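Local coordinates for protein IG hypothetical 16092 (Bacillus cereus ATCC 14579, PDB 1YQH) that is of unknown function but belongs to the UPF0045 (DUF77) family of thiamine-binding-like proteins, and so may bind thiamine or a related small molecule, at residues Phe12-Gln17 with Val76-Lys81; Gln7-Phe12 with Thr49-Leu54. All blocks are in the same frame, centred on the assembly; numbering follows the deposited sequence. Where two conformers were deposited one is given.

Interaction 1 (Phe12-Gln17 with Val76-Lys81); sequences FSVVPQ and VITSIK
Val-14 meets Val-76 and Thr-78 on the helix-facing side of two antiparallel strands, 12-17 and 76-81. Its CB rests 3.7 Å from CG1 of Val-76, the two side chains crossing obliquely, while Thr-78 lies beside it and points the same way, with OG1 3.7 Å from CG1 of Val-14. Thr-78 CG2, anti to its own backbone N, leans on the carbonyl O of Ser-13. Branched residues suit such a place: their short, rigid groups lie close to the strand backbone and pack against Ala-30, Cys-68 and Val-61 of the helices, and the hydroxyl of Thr-78 is satisfied by Gln-65.

Phe-12 behaves differently. Its CG sits between the backbone N and the carbonyl carbon (chi1 86°), and the ring leads away from strand 76-81; CB remains 3.2 Å from Ser-79 O.

The other face carries Ser-13, Val-15, Ile-77 and Ser-79. Ser-13 OG approaches CB of Ser-79 at 3.6 Å, and a water 2.7 Å from Ser-79 OG donates to Ile-77 O (2.8 Å) and, weakly, to Ser-13 OG. Small hydroxyl residues fit here, where Ser-13 OG bonds Glu-47 and Ser-79 OG bonds Lys-81 of the second subunit. Two pairs of backbone bonds, Ser-13 with Ser-79 and Val-15 with Ile-77, hold the register; Ile-77 N to Val-15 O is nearly straight (176°).

Helices 23-36 and 54-70 pack beneath Val-14, while strand 76-81 continues the sheet into the second subunit and Val-15 packs on Val-15 of the third.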
ATOM      1  N   PHE A  12       7.210  -0.972   5.589  1.00 10.61           N
ATOM      2  CA  PHE A  12       6.291  -2.091   5.696  1.00 10.49           C
ATOM      3  C   PHE A  12       5.452  -1.971   6.942  1.00 10.43           C
ATOM      4  O   PHE A  12       5.807  -1.263   7.902  1.00  9.86           O
ATOM      5  CB  PHE A  12       7.062  -3.437   5.692  1.00 10.81           C
ATOM      6  CG  PHE A  12       7.560  -3.870   7.056  1.00 10.90           C
ATOM      7  CD1 PHE A  12       6.881  -4.860   7.779  1.00 12.07           C
ATOM      8  CD2 PHE A  12       8.707  -3.297   7.618  1.00 11.41           C
ATOM      9  CE1 PHE A  12       7.325  -5.275   9.033  1.00 11.75           C
ATOM     10  CE2 PHE A  12       9.161  -3.708   8.873  1.00 10.55           C
ATOM     11  CZ  PHE A  12       8.474  -4.696   9.587  1.00 11.29           C
ATOM     12  N   SER A  13       4.335  -2.679   6.927  1.00  9.42           N
ATOM     13  CA  SER A  13       3.520  -2.815   8.119  1.00 10.10           C
ATOM     14  C   SER A  13       2.912  -4.207   8.167  1.00  9.79           C
ATOM     15  O   SER A  13       2.766  -4.854   7.125  1.00 10.44           O
ATOM     16  CB  SER A  13       2.432  -1.738   8.141  1.00  9.77           C
ATOM     17  OG  SER A  13       1.650  -1.790   6.966  1.00 13.23           O
ATOM     18  N   VAL A  14       2.575  -4.653   9.380  1.00  9.75           N
ATOM     19  CA  VAL A  14       1.846  -5.909   9.589  1.00 10.12           C
ATOM     20  C   VAL A  14       0.567  -5.618  10.357  1.00 10.40           C
ATOM     21  O   VAL A  14       0.581  -4.880  11.354  1.00 11.36           O
ATOM     22  CB  VAL A  14       2.722  -6.961  10.329  1.00 10.29           C
ATOM     23  CG1 VAL A  14       3.846  -7.444   9.414  1.00 10.80           C
ATOM     24  CG2 VAL A  14       3.305  -6.367  11.617  1.00 10.90           C
ATOM     25  N   VAL A  15      -0.550  -6.150   9.874  1.00  9.90           N
ATOM     26  CA  VAL A  15      -1.826  -6.012  10.576  1.00 10.49           C
ATOM     27  C   VAL A  15      -2.293  -7.432  10.856  1.00 10.73           C
ATOM     28  O   VAL A  15      -2.744  -8.136   9.941  1.00 11.01           O
ATOM     29  CB  VAL A  15      -2.881  -5.276   9.747  1.00 11.12           C
ATOM     30  CG1 VAL A  15      -4.142  -5.085  10.552  1.00 11.37           C
ATOM     31  CG2 VAL A  15      -2.338  -3.937   9.257  1.00 11.91           C
ATOM     32  N   PRO A  16      -2.133  -7.875  12.104  1.00 11.25           N
ATOM     33  CA  PRO A  16      -2.450  -9.252  12.473  1.00 11.60           C
ATOM     34  C   PRO A  16      -3.884  -9.454  12.940  1.00 11.94           C
ATOM     35  O   PRO A  16      -4.533  -8.501  13.397  1.00 12.22           O
ATOM     36  CB  PRO A  16      -1.488  -9.508  13.633  1.00 11.88           C
ATOM     37  CG  PRO A  16      -1.402  -8.161  14.323  1.00 11.87           C
ATOM     38  CD  PRO A  16      -1.539  -7.117  13.228  1.00 11.83           C
ATOM     39  N   GLN A  17      -4.365 -10.686  12.799  1.00 11.95           N
ATOM     40  CA  GLN A  17      -5.580 -11.138  13.465  1.00 12.81           C
ATOM     41  C   GLN A  17      -5.145 -12.167  14.488  1.00 13.26           C
ATOM     42  O   GLN A  17      -4.534 -13.188  14.132  1.00 13.63           O
ATOM     43  CB  GLN A  17      -6.542 -11.788  12.472  1.00 12.76           C
ATOM     44  CG  GLN A  17      -7.077 -10.843  11.424  1.00 13.71           C
ATOM     45  CD  GLN A  17      -7.978  -9.769  12.007  1.00 15.85           C
ATOM     46  OE1 GLN A  17      -8.818 -10.039  12.879  1.00 15.20           O
ATOM     47  NE2 GLN A  17      -7.828  -8.552  11.507  1.00 16.41           N
ATOM     48  N   VAL A  76      -2.011 -12.576   8.911  1.00 10.57           N
ATOM     49  CA  VAL A  76      -1.409 -11.254   8.903  1.00 10.95           C
ATOM     50  C   VAL A  76      -1.604 -10.666   7.526  1.00 11.00           C
ATOM     51  O   VAL A  76      -1.432 -11.366   6.530  1.00 11.15           O
ATOM     52  CB  VAL A  76       0.130 -11.323   9.163  1.00 11.63           C
ATOM     53  CG1 VAL A  76       0.726  -9.917   9.229  1.00 12.44           C
ATOM     54  CG2 VAL A  76       0.458 -12.122  10.424  1.00 11.56           C
ATOM     55  N   ILE A  77      -1.955  -9.382   7.473  1.00 10.42           N
ATOM     56  CA  ILE A  77      -1.929  -8.650   6.211  1.00 10.31           C
ATOM     57  C   ILE A  77      -0.680  -7.777   6.247  1.00 10.84           C
ATOM     58  O   ILE A  77      -0.534  -6.907   7.130  1.00 10.41           O
ATOM     59  CB  ILE A  77      -3.186  -7.774   6.014  1.00 11.05           C
ATOM     60  CG1 ILE A  77      -4.479  -8.593   6.140  1.00 11.72           C
ATOM     61  CG2 ILE A  77      -3.119  -7.002   4.670  1.00 11.09           C
ATOM     62  CD1 ILE A  77      -4.648  -9.727   5.092  1.00 14.27           C
ATOM     63  N   THR A  78       0.228  -8.025   5.308  1.00 10.44           N
ATOM     64  CA  THR A  78       1.524  -7.356   5.313  1.00 10.87           C
ATOM     65  C   THR A  78       1.610  -6.439   4.096  1.00 11.65           C
ATOM     66  O   THR A  78       1.345  -6.870   2.982  1.00 13.02           O
ATOM     67  CB  THR A  78       2.670  -8.411   5.332  1.00 11.16           C
ATOM     68  OG1 THR A  78       2.535  -9.248   6.493  1.00 11.11           O
ATOM     69  CG2 THR A  78       4.070  -7.750   5.342  1.00 11.89           C
ATOM     70  N   SER A  79       1.973  -5.178   4.322  1.00 11.47           N
ATOM     71  CA  SER A  79       2.094  -4.197   3.244  1.00 12.29           C
ATOM     72  C   SER A  79       3.564  -3.808   3.128  1.00 12.00           C
ATOM     73  O   SER A  79       4.256  -3.670   4.136  1.00 12.32           O
ATOM     74  CB  SER A  79       1.267  -2.944   3.542  1.00 12.71           C
ATOM     75  OG  SER A  79      -0.105  -3.247   3.755  1.00 15.00           O
ATOM     76  N   ILE A  80       4.032  -3.633   1.902  1.00 11.76           N
ATOM     77  CA  ILE A  80       5.423  -3.285   1.648  1.00 12.61           C
ATOM     78  C   ILE A  80       5.441  -2.236   0.549  1.00 13.03           C
ATOM     79  O   ILE A  80       4.658  -2.320  -0.405  1.00 13.08           O
ATOM     80  CB  ILE A  80       6.265  -4.521   1.171  1.00 12.23           C
ATOM     81  CG1 ILE A  80       6.174  -5.679   2.174  1.00 12.19           C
ATOM     82  CG2 ILE A  80       7.731  -4.117   0.945  1.00 12.99           C
ATOM     83  CD1 ILE A  80       6.683  -7.029   1.661  1.00 12.59           C
ATOM     84  N   LYS A  81       6.311  -1.234   0.696  1.00 13.20           N
ATOM     85  CA  LYS A  81       6.592  -0.327  -0.405  1.00 13.90           C
ATOM     86  C   LYS A  81       8.109  -0.252  -0.570  1.00 13.29           C
ATOM     87  O   LYS A  81       8.834  -0.066   0.416  1.00 14.00           O
ATOM     88  CB  LYS A  81       6.028   1.059  -0.127  1.00 14.46           C
ATOM     89  CG  LYS A  81       5.817   1.887  -1.389  1.00 18.42           C
ATOM     90  CD  LYS A  81       5.015   3.152  -1.101  1.00 24.04           C
ATOM     91  CE  LYS A  81       3.496   2.909  -1.037  1.00 26.31           C
ATOM     92  NZ  LYS A  81       2.854   2.675  -2.374  1.00 28.43           N
TER
HETATM   93  O   HOH W   1      -0.641  -4.218   6.214  1.00 17.55           O

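Interaction 2 (Gln7-Phe12 with Thr49-Leu54)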
ATOM      1  N   GLN A   7      21.841   0.307  -2.066  0.50 15.89           N
ATOM      2  CA  GLN A   7      20.794   0.242  -1.057  0.50 15.46           C
ATOM      3  C   GLN A   7      19.414   0.445  -1.663  0.50 14.33           C
ATOM      4  O   GLN A   7      19.269   1.086  -2.704  0.50 13.82           O
ATOM      5  CB  GLN A   7      21.028   1.291   0.026  0.50 15.86           C
ATOM      6  CG  GLN A   7      21.995   0.841   1.112  0.50 17.26           C
ATOM      7  CD  GLN A   7      22.345   1.949   2.084  0.50 18.22           C
ATOM      8  OE1 GLN A   7      22.597   1.695   3.258  0.50 20.48           O
ATOM      9  NE2 GLN A   7      22.362   3.182   1.601  0.50 18.08           N
ATOM     10  N   VAL A   8      18.416  -0.129  -1.006  1.00 13.40           N
ATOM     11  CA  VAL A   8      17.023   0.242  -1.243  1.00 12.70           C
ATOM     12  C   VAL A   8      16.525   0.910   0.040  1.00 11.77           C
ATOM     13  O   VAL A   8      17.124   0.775   1.124  1.00 10.58           O
ATOM     14  CB  VAL A   8      16.085  -0.962  -1.632  1.00 13.10           C
ATOM     15  CG1 VAL A   8      16.614  -1.688  -2.862  1.00 14.04           C
ATOM     16  CG2 VAL A   8      15.885  -1.937  -0.469  1.00 14.83           C
ATOM     17  N   THR A   9      15.441   1.655  -0.094  1.00 11.07           N
ATOM     18  CA  THR A   9      14.669   2.108   1.042  1.00 11.77           C
ATOM     19  C   THR A   9      13.286   1.440   0.898  1.00 11.80           C
ATOM     20  O   THR A   9      12.790   1.261  -0.217  1.00 10.90           O
ATOM     21  CB  THR A   9      14.608   3.657   1.062  1.00 11.99           C
ATOM     22  OG1 THR A   9      15.953   4.175   1.192  1.00 13.96           O
ATOM     23  CG2 THR A   9      13.778   4.165   2.226  1.00 13.53           C
HETATM   24  N   MSE A  10      12.697   1.047   2.019  1.00 12.25           N
HETATM   25  CA  MSE A  10      11.464   0.275   2.026  1.00 14.75           C
HETATM   26  C   MSE A  10      10.652   0.708   3.245  1.00 13.61           C
HETATM   27  O   MSE A  10      11.225   1.167   4.238  1.00 13.50           O
HETATM   28  CB  MSE A  10      11.839  -1.204   2.149  1.00 14.65           C
HETATM   29  CG  MSE A  10      10.705  -2.188   2.060  1.00 17.32           C
HETATM   30 SE   MSE A  10      11.404  -3.972   2.349  1.00 22.82          SE
HETATM   31  CE  MSE A  10      12.560  -4.150   0.759  1.00 17.35           C
ATOM     32  N   SER A  11       9.327   0.617   3.161  1.00 11.56           N
ATOM     33  CA  SER A  11       8.521   0.634   4.363  1.00 11.06           C
ATOM     34  C   SER A  11       7.632  -0.584   4.393  1.00 10.74           C
ATOM     35  O   SER A  11       7.348  -1.187   3.345  1.00 11.24           O
ATOM     36  CB  SER A  11       7.695   1.924   4.484  1.00 11.13           C
ATOM     37  OG  SER A  11       6.703   1.997   3.479  1.00 12.48           O
ATOM     38  N   PHE A  12       7.210  -0.972   5.589  1.00 10.61           N
ATOM     39  CA  PHE A  12       6.291  -2.091   5.696  1.00 10.49           C
ATOM     40  C   PHE A  12       5.452  -1.971   6.942  1.00 10.43           C
ATOM     41  O   PHE A  12       5.807  -1.263   7.902  1.00  9.86           O
ATOM     42  CB  PHE A  12       7.062  -3.437   5.692  1.00 10.81           C
ATOM     43  CG  PHE A  12       7.560  -3.870   7.056  1.00 10.90           C
ATOM     44  CD1 PHE A  12       6.881  -4.860   7.779  1.00 12.07           C
ATOM     45  CD2 PHE A  12       8.707  -3.297   7.618  1.00 11.41           C
ATOM     46  CE1 PHE A  12       7.325  -5.275   9.033  1.00 11.75           C
ATOM     47  CE2 PHE A  12       9.161  -3.708   8.873  1.00 10.55           C
ATOM     48  CZ  PHE A  12       8.474  -4.696   9.587  1.00 11.29           C
ATOM     49  N   THR A  49      10.056   2.179   8.365  1.00  9.40           N
ATOM     50  CA  THR A  49      10.975   2.400   7.250  1.00  9.80           C
ATOM     51  C   THR A  49      12.262   1.624   7.512  1.00  8.76           C
ATOM     52  O   THR A  49      12.742   1.625   8.647  1.00  9.54           O
ATOM     53  CB  THR A  49      11.317   3.898   7.117  1.00 10.36           C
ATOM     54  OG1 THR A  49      10.100   4.645   6.996  1.00 13.59           O
ATOM     55  CG2 THR A  49      12.196   4.141   5.871  1.00  9.82           C
ATOM     56  N   LEU A  50      12.793   0.986   6.463  1.00  9.48           N
ATOM     57  CA  LEU A  50      14.072   0.266   6.477  1.00  9.02           C
ATOM     58  C   LEU A  50      14.991   0.766   5.365  1.00  9.77           C
ATOM     59  O   LEU A  50      14.523   1.190   4.302  1.00  9.48           O
ATOM     60  CB  LEU A  50      13.846  -1.239   6.255  1.00  9.68           C
ATOM     61  CG  LEU A  50      12.793  -1.951   7.104  1.00 10.20           C
ATOM     62  CD1 LEU A  50      12.589  -3.395   6.652  1.00 11.50           C
ATOM     63  CD2 LEU A  50      13.182  -1.903   8.592  1.00 12.43           C
ATOM     64  N   GLU A  51      16.302   0.696   5.604  1.00  9.11           N
ATOM     65  CA  GLU A  51      17.272   1.019   4.567  1.00 10.00           C
ATOM     66  C   GLU A  51      18.322  -0.080   4.551  1.00 10.03           C
ATOM     67  O   GLU A  51      18.772  -0.507   5.603  1.00  9.38           O
ATOM     68  CB  GLU A  51      17.923   2.367   4.885  1.00 10.10           C
ATOM     69  CG  GLU A  51      18.979   2.807   3.892  1.00 11.35           C
ATOM     70  CD  GLU A  51      19.666   4.090   4.332  1.00 11.59           C
ATOM     71  OE1 GLU A  51      19.072   5.167   4.180  1.00 11.91           O
ATOM     72  OE2 GLU A  51      20.799   4.028   4.837  1.00 15.25           O
ATOM     73  N   GLY A  52      18.702  -0.538   3.361  1.00 10.49           N
ATOM     74  CA  GLY A  52      19.741  -1.560   3.248  1.00 10.70           C
ATOM     75  C   GLY A  52      19.598  -2.403   2.000  1.00 11.25           C
ATOM     76  O   GLY A  52      19.013  -1.972   1.005  1.00 10.99           O
ATOM     77  N   GLU A  53      20.166  -3.600   2.057  1.00 10.86           N
ATOM     78  CA  GLU A  53      20.183  -4.503   0.910  1.00 11.36           C
ATOM     79  C   GLU A  53      18.799  -5.119   0.666  1.00 10.74           C
ATOM     80  O   GLU A  53      18.140  -5.582   1.598  1.00 10.61           O
ATOM     81  CB  GLU A  53      21.202  -5.601   1.178  1.00 12.05           C
ATOM     82  CG  GLU A  53      21.317  -6.623   0.088  1.00 15.51           C
ATOM     83  CD  GLU A  53      22.043  -7.881   0.543  1.00 19.68           C
ATOM     84  OE1 GLU A  53      22.979  -7.779   1.385  1.00 22.30           O
ATOM     85  OE2 GLU A  53      21.683  -8.971   0.050  1.00 21.21           O
ATOM     86  N   LEU A  54      18.366  -5.132  -0.595  1.00 10.61           N
ATOM     87  CA  LEU A  54      17.023  -5.623  -0.930  1.00 10.77           C
ATOM     88  C   LEU A  54      16.670  -6.970  -0.284  1.00 10.82           C
ATOM     89  O   LEU A  54      15.656  -7.066   0.383  1.00 10.73           O
ATOM     90  CB  LEU A  54      16.845  -5.722  -2.451  1.00 11.46           C
ATOM     91  CG  LEU A  54      15.481  -6.241  -2.956  1.00 11.38           C
ATOM     92  CD1 LEU A  54      14.297  -5.350  -2.507  1.00 13.35           C
ATOM     93  CD2 LEU A  54      15.520  -6.391  -4.466  1.00 11.92           C
TER
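Leu-50 brings CD1 against one side of the Phe-12 ring, 4.0 Å from CD2 of Phe-12 and almost as near its CE2. This is one end of a buried, tightly packed apolar row on the helix-facing side of strands 8-12 and 49-52. Next along the row, selenomethionine Met-10 runs out with CG anti to the backbone N (chi1 -175°) and then bends at its last torsion; its CE reaches CD1 of Leu-54 at 3.9 Å, the two side chains crossing at about a right angle. Val-8 ends the row, CG1 lying 4.1 Å from CB of Leu-54 and CG2 against the carbonyl O of Gly-52. A long, flexible side chain at Met-10 can span from the strand to the start of helix 54-70, where the short Val-8 packs close to the backbone. Leu-57 of that helix touches both.

On the reverse face Thr-9 CG2 and Thr-49 CG2 lie 4.0 Å apart, buried partly by Ala-45 of the fourth subunit. Thr-9 OG1 bonds Val-90 O, and Ser-11 OG bonds Glu-47 of the fourth subunit.

The looser side is the partly exposed end, where Gln-7 lies alongside Glu-51 and sets its CG 3.9 Å from CA of Gly-52. Glu-51 is extended, and its OE1 takes the backbone N of Ile-92. At phi 153° a side chain on Gly-52 would collide with the carbonyl O of Glu-51, which explains why the residue is glycine. Val-8 N to Gly-52 O, at 2.8 Å and 174°, is nearly straight; Glu-53 follows as the N-cap of the helix.

The chemistry is therefore divided: backbone bonds fix the register, apolar groups seal one face against the helices, and hydroxyls and a carboxylate join the other to Val-90, the start of helix 92-96 and a neighbouring subunit.

Both interactions use strand 8-17, which lies between strands 48-52 and 75-84, so each pairs one of its edges in the same antiparallel sheet. They share Phe-12 and also touch directly: Lys-81 N probably bonds Ser-11 O (2.8 Å), and Ile-80 CG2 packs on Met-10 CG. Interaction 2 is the more buried, with larger apolar side chains against helix 54-70. Interaction 1 is partly buried, and its strand 76-81 pairs with the second subunit. Each has an apolar face toward the helices; the opposite face of interaction 1 mixes serines and a water with Val-15 and Ile-77. Both reach the fourth subunit, though the hydrogen bonds of interaction 1 to it are weak.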